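Local coordinates for tail fiber protein (Pseudomonas aeruginosa, PDB 6CL6), which forms the trimeric receptor-binding fiber of the R2 pyocin, a contractile injection system, and probably recognises the surface of the target Pseudomonas cell, at the interface of chains A and B. Residues are numbered along the deposited sequence; one frame, centred on the assembly and turned at random. Chains: chain A/B, Tail fiber protein.

Contact 1: the interface of chains A and B. Residues chain A 217, 220-222; chain B 215, 220.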
loop_
_atom_site.group_PDB
_atom_site.type_symbol
_atom_site.label_atom_id
_atom_site.label_comp_id
_atom_site.label_asym_id
_atom_site.label_seq_id
_atom_site.Cartn_x
_atom_site.Cartn_y
_atom_site.Cartn_z
ATOM N N PRO A 217 -4.246 8.143 1.440
ATOM C CA PRO A 217 -2.903 7.611 1.133
ATOM C C PRO A 217 -2.379 6.672 2.207
ATOM O O PRO A 217 -1.498 5.863 1.913
ATOM C CB PRO A 217 -2.037 8.867 0.987
ATOM C CG PRO A 217 -2.801 9.961 1.672
ATOM C CD PRO A 217 -4.253 9.615 1.527
ATOM N N TYR A 220 -2.086 2.880 1.535
ATOM C CA TYR A 220 -1.120 2.397 0.566
ATOM C C TYR A 220 0.256 2.258 1.207
ATOM O O TYR A 220 0.595 2.983 2.148
ATOM C CB TYR A 220 -1.062 3.341 -0.630
ATOM C CG TYR A 220 -2.359 3.352 -1.407
ATOM C CD1 TYR A 220 -3.432 4.133 -0.990
ATOM C CD2 TYR A 220 -2.529 2.560 -2.520
ATOM C CE1 TYR A 220 -4.620 4.122 -1.677
ATOM C CE2 TYR A 220 -3.718 2.534 -3.208
ATOM C CZ TYR A 220 -4.764 3.330 -2.793
ATOM O OH TYR A 220 -5.933 3.305 -3.469
ATOM N N LEU A 221 1.055 1.329 0.669
ATOM C CA LEU A 221 2.352 1.000 1.238
ATOM C C LEU A 221 3.398 2.043 0.833
ATOM O O LEU A 221 3.621 2.294 -0.356
ATOM C CB LEU A 221 2.785 -0.407 0.787
ATOM C CG LEU A 221 4.047 -0.923 1.477
ATOM C CD1 LEU A 221 3.783 -1.156 2.958
ATOM C CD2 LEU A 221 4.593 -2.178 0.815
ATOM N N LEU A 222 4.048 2.641 1.832
ATOM C CA LEU A 222 5.212 3.481 1.581
ATOM C C LEU A 222 6.364 2.636 1.067
ATOM O O LEU A 222 6.509 1.463 1.431
ATOM C CB LEU A 222 5.649 4.212 2.874
ATOM C CG LEU A 222 4.738 5.304 3.435
ATOM C CD1 LEU A 222 5.255 5.752 4.801
ATOM C CD2 LEU A 222 4.647 6.495 2.516
ATOM N N PHE B 215 1.009 14.716 0.549
ATOM C CA PHE B 215 1.826 13.547 0.234
ATOM C C PHE B 215 2.360 13.699 -1.181
ATOM O O PHE B 215 1.868 14.510 -1.966
ATOM C CB PHE B 215 1.025 12.255 0.355
ATOM C CG PHE B 215 -0.062 12.144 -0.664
ATOM C CD1 PHE B 215 -1.292 12.752 -0.453
ATOM C CD2 PHE B 215 0.134 11.438 -1.823
ATOM C CE1 PHE B 215 -2.299 12.650 -1.399
ATOM C CE2 PHE B 215 -0.864 11.339 -2.762
ATOM C CZ PHE B 215 -2.085 11.948 -2.549
ATOM N N TYR B 220 5.474 6.220 -2.504
ATOM C CA TYR B 220 4.632 5.046 -2.355
ATOM C C TYR B 220 5.043 3.983 -3.356
ATOM O O TYR B 220 5.559 4.284 -4.443
ATOM C CB TYR B 220 3.162 5.420 -2.537
ATOM C CG TYR B 220 2.653 6.236 -1.385
ATOM C CD1 TYR B 220 2.881 7.614 -1.326
ATOM C CD2 TYR B 220 1.977 5.636 -0.330
ATOM C CE1 TYR B 220 2.418 8.360 -0.260
ATOM C CE2 TYR B 220 1.525 6.383 0.754
ATOM C CZ TYR B 220 1.743 7.743 0.775
ATOM O OH TYR B 220 1.295 8.489 1.851
#
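A:Leu222 and B:Tyr220 meet as an antiparallel beta bridge, which sets two loop segments of neighbouring chains side by side. The segments belong to the slender shaft of a trimeric tail fiber of an R-type pyocin. B:Tyr220 is the central side chain. One face of its phenol is covered by chain A, and other chain A groups meet its rim. On that face sits the methyl CD2 of A:Leu222, 3.8 Å from the B:Tyr220 ring centroid, in a CH-pi contact displaced toward the rim. Along the rim, on the far side of the ring plane, lie A:Pro217 and the CB of A:Tyr220. The carbonyl oxygen A:Pro217 O comes within 3.3 Å of B:Tyr220 CE2. The pyrrolidine CB of A:Pro217 is 3.5 Å from the phenol oxygen, B:Tyr220 OH. A:Tyr220 CB meets the ring nearer its root, 3.8 Å from B:Tyr220 CD2. The first torsion of B:Tyr220 (chi1 -70°) places CG opposite the carbonyl carbon and swings the phenol toward A:Pro217. The same conformation in A:Tyr220 sends its ring elsewhere, with A:Pro217 O in plane at its edge. A:Pro217 also touches a second aromatic residue. A:Pro217 CG is 3.8 Å from B:Phe215 CD1, and the proline CB stands above that ring toward the rim. The proline and phenylalanine side chains cross at about a right angle. The backbone oxygen A:Leu221 O adds a contact at B:Tyr220 CA, at 3.5 Å.

Contact 2: the interface of chains A and B. Residues chain A 280-282, 290; chain B 290, 292, 294-295.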
loop_
_atom_site.group_PDB
_atom_site.type_symbol
_atom_site.label_atom_id
_atom_site.label_comp_id
_atom_site.label_asym_id
_atom_site.label_seq_id
_atom_site.Cartn_x
_atom_site.Cartn_y
_atom_site.Cartn_z
ATOM N N ALA A 280 39.238 -63.583 19.754
ATOM C CA ALA A 280 39.846 -64.503 20.708
ATOM C C ALA A 280 41.056 -63.821 21.342
ATOM O O ALA A 280 41.656 -62.906 20.766
ATOM C CB ALA A 280 40.238 -65.812 20.028
ATOM N N THR A 281 41.380 -64.244 22.555
ATOM C CA THR A 281 42.538 -63.751 23.285
ATOM C C THR A 281 43.441 -64.929 23.631
ATOM O O THR A 281 43.038 -66.093 23.543
ATOM C CB THR A 281 42.142 -63.022 24.558
ATOM O OG1 THR A 281 41.217 -63.825 25.300
ATOM C CG2 THR A 281 41.498 -61.686 24.220
ATOM N N ALA A 282 44.680 -64.620 24.004
ATOM C CA ALA A 282 45.625 -65.705 24.236
ATOM C C ALA A 282 46.892 -65.145 24.855
ATOM O O ALA A 282 47.128 -63.930 24.847
ATOM C CB ALA A 282 45.944 -66.438 22.929
ATOM N N TRP A 290 44.667 -70.107 25.266
ATOM C CA TRP A 290 43.927 -69.466 24.174
ATOM C C TRP A 290 42.454 -69.578 24.523
ATOM O O TRP A 290 41.996 -70.616 25.014
ATOM C CB TRP A 290 44.240 -70.135 22.818
ATOM C CG TRP A 290 43.422 -69.688 21.662
ATOM C CD1 TRP A 290 43.700 -68.659 20.791
ATOM C CD2 TRP A 290 42.179 -70.249 21.215
ATOM N NE1 TRP A 290 42.714 -68.554 19.855
ATOM C CE2 TRP A 290 41.763 -69.508 20.090
ATOM C CE3 TRP A 290 41.376 -71.293 21.668
ATOM C CZ2 TRP A 290 40.573 -69.785 19.404
ATOM C CZ3 TRP A 290 40.198 -71.573 20.979
ATOM C CH2 TRP A 290 39.818 -70.822 19.860
ATOM N N TRP B 290 44.845 -74.588 10.350
ATOM C CA TRP B 290 43.804 -73.648 10.760
ATOM C C TRP B 290 44.479 -72.545 11.550
ATOM O O TRP B 290 45.379 -72.813 12.350
ATOM C CB TRP B 290 42.729 -74.343 11.600
ATOM C CG TRP B 290 41.655 -73.472 12.160
ATOM C CD1 TRP B 290 40.458 -73.180 11.581
ATOM C CD2 TRP B 290 41.661 -72.796 13.421
ATOM N NE1 TRP B 290 39.718 -72.362 12.404
ATOM C CE2 TRP B 290 40.442 -72.113 13.536
ATOM C CE3 TRP B 290 42.584 -72.709 14.465
ATOM C CZ2 TRP B 290 40.117 -71.340 14.653
ATOM C CZ3 TRP B 290 42.259 -71.944 15.570
ATOM C CH2 TRP B 290 41.043 -71.272 15.658
ATOM N N ASP B 292 43.792 -68.916 13.732
ATOM C CA ASP B 292 43.048 -67.823 14.368
ATOM C C ASP B 292 43.830 -66.530 14.124
ATOM O O ASP B 292 44.861 -66.278 14.759
ATOM C CB ASP B 292 42.860 -68.094 15.858
ATOM C CG ASP B 292 42.325 -66.881 16.608
ATOM O OD1 ASP B 292 41.348 -66.277 16.134
ATOM O OD2 ASP B 292 42.892 -66.520 17.659
ATOM N N ASP B 294 43.003 -63.523 14.901
ATOM C CA ASP B 294 42.987 -62.633 16.054
ATOM C C ASP B 294 44.294 -62.712 16.835
ATOM O O ASP B 294 44.916 -61.686 17.130
ATOM C CB ASP B 294 41.829 -62.999 16.987
ATOM C CG ASP B 294 40.481 -62.682 16.405
ATOM O OD1 ASP B 294 40.386 -61.722 15.597
ATOM O OD2 ASP B 294 39.529 -63.401 16.788
ATOM N N THR B 295 44.697 -63.933 17.217
ATOM C CA THR B 295 45.824 -64.145 18.118
ATOM C C THR B 295 47.074 -64.648 17.406
ATOM O O THR B 295 48.176 -64.547 17.963
ATOM C CB THR B 295 45.470 -65.173 19.205
ATOM O OG1 THR B 295 45.251 -66.462 18.606
ATOM C CG2 THR B 295 44.234 -64.782 19.973
#
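B:Thr295 reaches across to A:Ala280 and A:Trp290, and these three residues bury the most surface in this patch. The methyl of B:Thr295 points at chain A. B:Thr295 CG2 lies 3.3 Å from the carbonyl oxygen A:Ala280 O. The same B:Thr295 CG2 is 3.8 Å from the methyl A:Ala282 CB. The hydroxyl bonds within its own chain while also sitting at the edge of the A:Trp290 indole, in its plane. It lies between backbone N and carbonyl carbon (chi1 65°), where B:Thr295 OG1 donates to the carboxylate oxygen B:Asp292 OD2 at 2.5 Å. A:Trp290 presents the edge of its indole. A:Trp290 NE1 donates to B:Asp292 OD2 at 3.0 Å in a nearly straight bond, 173° at the hydrogen. The acceptor lies in the indole plane, but the N-H comes to B:Asp292 OD2 from above the carboxylate plane. The backbone B:Thr295 N gives B:Asp292 OD2 a further bond at 3.2 Å. Three donors therefore grip one oxygen, which fixes the carboxylate and may steady its negative charge. The backbone A:Ala280 N donates to B:Asp294 OD2 at 3.0 Å, also from above the carboxylate plane. A:Trp290 CZ2 makes a looser contact with the rim of B:Trp290, the two side chains crossing at about a right angle. In the fold, chain A contributes A:Ala280, just before strand 281-283, that strand, and strand 288-292. Chain B contributes strand 288-291 and the loop after it.

Contact 3: the interface of chains A and B. Residues chain A 328, 330, 366, 368; chain B 299, 327-329, 370.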
loop_
_atom_site.group_PDB
_atom_site.type_symbol
_atom_site.label_atom_id
_atom_site.label_comp_id
_atom_site.label_asym_id
_atom_site.label_seq_id
_atom_site.Cartn_x
_atom_site.Cartn_y
_atom_site.Cartn_z
ATOM N N TYR A 328 45.283 -84.316 27.452
ATOM C CA TYR A 328 46.163 -85.423 27.104
ATOM C C TYR A 328 47.593 -85.014 27.427
ATOM O O TYR A 328 47.884 -83.830 27.652
ATOM C CB TYR A 328 46.042 -85.797 25.615
ATOM C CG TYR A 328 46.734 -84.812 24.724
ATOM C CD1 TYR A 328 48.097 -84.905 24.474
ATOM C CD2 TYR A 328 46.026 -83.765 24.123
ATOM C CE1 TYR A 328 48.740 -84.002 23.686
ATOM C CE2 TYR A 328 46.659 -82.863 23.309
ATOM C CZ TYR A 328 48.026 -82.975 23.097
ATOM O OH TYR A 328 48.678 -82.070 22.296
ATOM N N ASN A 330 51.892 -86.068 26.195
ATOM C CA ASN A 330 52.730 -86.541 25.106
ATOM C C ASN A 330 54.187 -86.643 25.546
ATOM O O ASN A 330 54.690 -85.742 26.222
ATOM C CB ASN A 330 52.613 -85.574 23.899
ATOM C CG ASN A 330 53.810 -85.650 22.973
ATOM O OD1 ASN A 330 53.906 -86.547 22.115
ATOM N ND2 ASN A 330 54.737 -84.737 23.160
ATOM N N SER A 366 54.827 -83.189 27.520
ATOM C CA SER A 366 53.993 -82.027 27.237
ATOM C C SER A 366 52.533 -82.421 27.397
ATOM O O SER A 366 52.182 -83.608 27.447
ATOM C CB SER A 366 54.258 -81.483 25.839
ATOM O OG SER A 366 53.990 -82.464 24.855
ATOM N N GLU A 368 48.160 -80.864 26.866
ATOM C CA GLU A 368 47.145 -79.901 26.490
ATOM C C GLU A 368 45.880 -80.188 27.288
ATOM O O GLU A 368 45.590 -81.340 27.634
ATOM C CB GLU A 368 46.825 -79.991 24.994
ATOM C CG GLU A 368 47.626 -79.093 24.110
ATOM C CD GLU A 368 47.032 -79.028 22.701
ATOM O OE1 GLU A 368 47.286 -79.948 21.895
ATOM O OE2 GLU A 368 46.275 -78.080 22.423
ATOM N N ARG B 299 46.957 -74.281 14.282
ATOM C CA ARG B 299 46.919 -75.718 14.483
ATOM C C ARG B 299 47.084 -76.420 13.140
ATOM O O ARG B 299 46.482 -76.016 12.137
ATOM C CB ARG B 299 45.616 -76.174 15.152
ATOM C CG ARG B 299 45.545 -75.879 16.651
ATOM C CD ARG B 299 44.403 -76.633 17.330
ATOM N NE ARG B 299 44.717 -78.035 17.646
ATOM C CZ ARG B 299 45.286 -78.445 18.787
ATOM N NH1 ARG B 299 45.625 -77.576 19.733
ATOM N NH2 ARG B 299 45.506 -79.732 18.987
ATOM N N GLY B 327 52.538 -80.586 20.337
ATOM C CA GLY B 327 51.979 -81.551 19.403
ATOM C C GLY B 327 51.902 -82.917 20.057
ATOM O O GLY B 327 52.366 -83.127 21.188
ATOM N N TYR B 328 51.306 -83.841 19.325
ATOM C CA TYR B 328 51.185 -85.228 19.749
ATOM C C TYR B 328 51.024 -86.103 18.508
ATOM O O TYR B 328 50.830 -85.614 17.389
ATOM C CB TYR B 328 49.986 -85.405 20.676
ATOM C CG TYR B 328 48.682 -85.385 19.951
ATOM C CD1 TYR B 328 48.181 -86.544 19.362
ATOM C CD2 TYR B 328 47.936 -84.216 19.831
ATOM C CE1 TYR B 328 47.005 -86.547 18.666
ATOM C CE2 TYR B 328 46.728 -84.219 19.136
ATOM C CZ TYR B 328 46.272 -85.383 18.550
ATOM O OH TYR B 328 45.086 -85.416 17.850
ATOM N N ALA B 329 51.118 -87.413 18.717
ATOM C CA ALA B 329 50.840 -88.387 17.656
ATOM C C ALA B 329 49.932 -89.477 18.197
ATOM O O ALA B 329 49.829 -89.706 19.406
ATOM C CB ALA B 329 52.129 -88.976 17.085
ATOM N N PHE B 370 50.667 -77.361 17.137
ATOM C CA PHE B 370 50.152 -76.000 17.246
ATOM C C PHE B 370 51.293 -75.066 17.588
ATOM O O PHE B 370 52.295 -75.477 18.174
ATOM C CB PHE B 370 49.039 -75.893 18.282
ATOM C CG PHE B 370 49.497 -76.147 19.691
ATOM C CD1 PHE B 370 49.584 -77.436 20.174
ATOM C CD2 PHE B 370 49.834 -75.092 20.526
ATOM C CE1 PHE B 370 49.999 -77.683 21.469
ATOM C CE2 PHE B 370 50.255 -75.328 21.817
ATOM C CZ PHE B 370 50.335 -76.634 22.286
HETATM O O HOH W 1 51.978 -88.334 21.375
HETATM O O HOH W 2 51.690 -81.279 23.452
#
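A:Tyr328 and B:Tyr328, the same residue in two chains, meet edge-to-face at the C-terminal head of this pyocin tail fiber. Their centroids are 4.9 Å apart and their planes 63° apart. The phenol end of A:Tyr328 does the touching, with A:Tyr328 OH 3.4 Å from B:Tyr328 CD2. A second packing contact joins A:Glu368 and B:Phe370. Their side chains slide past each other in opposite directions, and A:Glu368 CD lies 3.5 Å from B:Phe370 CE1. The charged contact is a salt bridge from B:Arg299 NH1 to A:Glu368 OE2 at 2.8 Å. It uses the syn lone pair of that oxygen, and the carboxylate and guanidinium are nearly coplanar. B:Arg299 is poorly ordered, so the details of this bridge deserve caution. Within chain A, the phenol A:Tyr328 OH donates to A:Glu368 OE1 at 2.6 Å through the anti lone pair. This bond helps to set the carboxylate that B:Arg299 meets. Waters add further polar links. Water 2 joins the hydroxyl A:Ser366 OG to the carbonyl oxygen B:Gly327 O. Water 1 joins the amide oxygen A:Asn330 OD1 to the backbone N and O of B:Ala329. The other end of that amide is fixed inside chain A: A:Asn330 ND2 donates to A:Ser366 OG at 2.9 Å, with the acceptor close to the amide plane.

Contact 4: the interface of chains A and B. Residues chain A 73, 91-92; chain B 77-78, 86-87, 103.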
loop_
_atom_site.group_PDB
_atom_site.type_symbol
_atom_site.label_atom_id
_atom_site.label_comp_id
_atom_site.label_asym_id
_atom_site.label_seq_id
_atom_site.Cartn_x
_atom_site.Cartn_y
_atom_site.Cartn_z
ATOM N N TYR A 73 -33.984 54.536 -24.569
ATOM C CA TYR A 73 -34.330 55.820 -23.972
ATOM C C TYR A 73 -33.104 56.384 -23.289
ATOM O O TYR A 73 -32.410 55.665 -22.552
ATOM C CB TYR A 73 -35.443 55.671 -22.942
ATOM C CG TYR A 73 -36.725 55.089 -23.442
ATOM C CD1 TYR A 73 -36.952 53.725 -23.413
ATOM C CD2 TYR A 73 -37.743 55.921 -23.876
ATOM C CE1 TYR A 73 -38.171 53.226 -23.866
ATOM C CE2 TYR A 73 -38.931 55.439 -24.287
ATOM C CZ TYR A 73 -39.141 54.105 -24.295
ATOM O OH TYR A 73 -40.380 53.656 -24.737
ATOM N N THR A 91 -31.795 53.380 -20.912
ATOM C CA THR A 91 -32.588 52.212 -20.572
ATOM C C THR A 91 -33.188 51.645 -21.851
ATOM O O THR A 91 -33.505 52.384 -22.782
ATOM C CB THR A 91 -33.674 52.541 -19.563
ATOM O OG1 THR A 91 -34.431 53.675 -20.034
ATOM C CG2 THR A 91 -33.029 52.885 -18.219
ATOM N N SER A 92 -33.325 50.321 -21.889
ATOM C CA SER A 92 -33.658 49.633 -23.120
ATOM C C SER A 92 -35.084 49.922 -23.540
ATOM O O SER A 92 -35.984 50.105 -22.720
ATOM C CB SER A 92 -33.451 48.114 -22.942
ATOM O OG SER A 92 -34.139 47.656 -21.770
ATOM N N MET B 77 -40.850 56.447 -18.933
ATOM C CA MET B 77 -40.492 57.139 -20.154
ATOM C C MET B 77 -41.270 56.463 -21.261
ATOM O O MET B 77 -41.289 55.233 -21.321
ATOM C CB MET B 77 -39.001 57.091 -20.391
ATOM C CG MET B 77 -38.190 57.795 -19.323
ATOM S SD MET B 77 -36.469 57.254 -19.263
ATOM C CE MET B 77 -36.549 55.779 -18.238
ATOM N N PHE B 78 -41.885 57.245 -22.118
ATOM C CA PHE B 78 -42.900 56.740 -23.052
ATOM C C PHE B 78 -42.595 57.012 -24.524
ATOM O O PHE B 78 -41.963 58.007 -24.890
ATOM C CB PHE B 78 -44.256 57.361 -22.742
ATOM C CG PHE B 78 -44.692 57.195 -21.292
ATOM C CD1 PHE B 78 -45.211 56.012 -20.841
ATOM C CD2 PHE B 78 -44.585 58.269 -20.415
ATOM C CE1 PHE B 78 -45.640 55.892 -19.492
ATOM C CE2 PHE B 78 -44.988 58.172 -19.134
ATOM C CZ PHE B 78 -45.542 56.976 -18.669
ATOM N N ALA B 86 -43.024 51.776 -23.018
ATOM C CA ALA B 86 -42.474 52.479 -21.875
ATOM C C ALA B 86 -41.245 51.779 -21.324
ATOM O O ALA B 86 -41.111 50.555 -21.402
ATOM C CB ALA B 86 -43.516 52.606 -20.750
ATOM N N SER B 87 -40.381 52.583 -20.726
ATOM C CA SER B 87 -39.258 52.120 -19.911
ATOM C C SER B 87 -39.482 52.644 -18.505
ATOM O O SER B 87 -39.988 53.762 -18.326
ATOM C CB SER B 87 -37.934 52.603 -20.448
ATOM O OG SER B 87 -36.904 52.534 -19.466
ATOM N N VAL B 103 -39.268 47.168 -19.007
ATOM C CA VAL B 103 -39.658 47.747 -20.282
ATOM C C VAL B 103 -40.910 47.050 -20.792
ATOM O O VAL B 103 -41.131 45.860 -20.547
ATOM C CB VAL B 103 -38.502 47.661 -21.307
ATOM C CG1 VAL B 103 -38.184 46.171 -21.581
ATOM C CG2 VAL B 103 -38.841 48.410 -22.584
HETATM O O HOH W 3 -36.039 49.977 -19.917
#
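A:Tyr73 lies against B:Met77 and B:Ser87, between strands of two chains in the N-terminal part of this trimeric pyocin fiber. Its side chain can be followed outward. A:Tyr73 CB faces the sulfur B:Met77 SD at 4.1 Å. A:Tyr73 CG is more distantly met by the methylene CB of B:Ser87. Beyond CG the two sides of the ring have different neighbours. A:Tyr73 CD1 is 3.3 Å from B:Ser87 CB, and CE1 stays close to the same carbon. A:Tyr73 CD2 packs on B:Met77 CB at 3.9 Å. A:Tyr73 CE2 runs on to the carbonyl oxygen B:Met77 O at 3.8 Å. B:Met77 and B:Ser87 thus cover one face of the phenol from above opposite rims. At the tip, A:Tyr73 OH passes the backbone N of B:Ala86 at 3.7 Å. The edge of the ring has A:Ser92 O in its plane. Beside the ring, hydroxyls meet directly. A:Thr91 OG1 and B:Ser87 OG are hydrogen bonded at 2.8 Å; the coordinates do not show which hydroxyl donates. B:Ser87 OG is anti to its own backbone nitrogen (chi1 161°), which turns it away from the phenol and toward A:Thr91. Water 3 extends the link from B:Ser87 OG to the carbonyl oxygen A:Ser92 O. The bent end of B:Met77 brings B:Met77 CE within 3.5 Å of A:Thr91 OG1. Packing and polar links together join strands 72-79 and 85-92 of adjacent subunits, and probably help hold this part of the fiber as a trimer.

The four contacts are spread along a thin, elongated fiber. Contact 4 lies toward the N-terminal end and contact 3 in the C-terminal head, with about 167 Å between their C-alpha centres. Contact 1 sits between them, about 66 Å from contact 4 and 85 Å from contact 2. Contacts 2 and 3 are neighbours, about 17 Å apart. The chain B turn of contact 2 runs into strand 298-306, which carries the arginine of contact 3. No residue is shared among the four. Chains A and B thus meet at widely separated points along the fiber, which would suit a trimer that probably relays receptor binding to the rest of the particle.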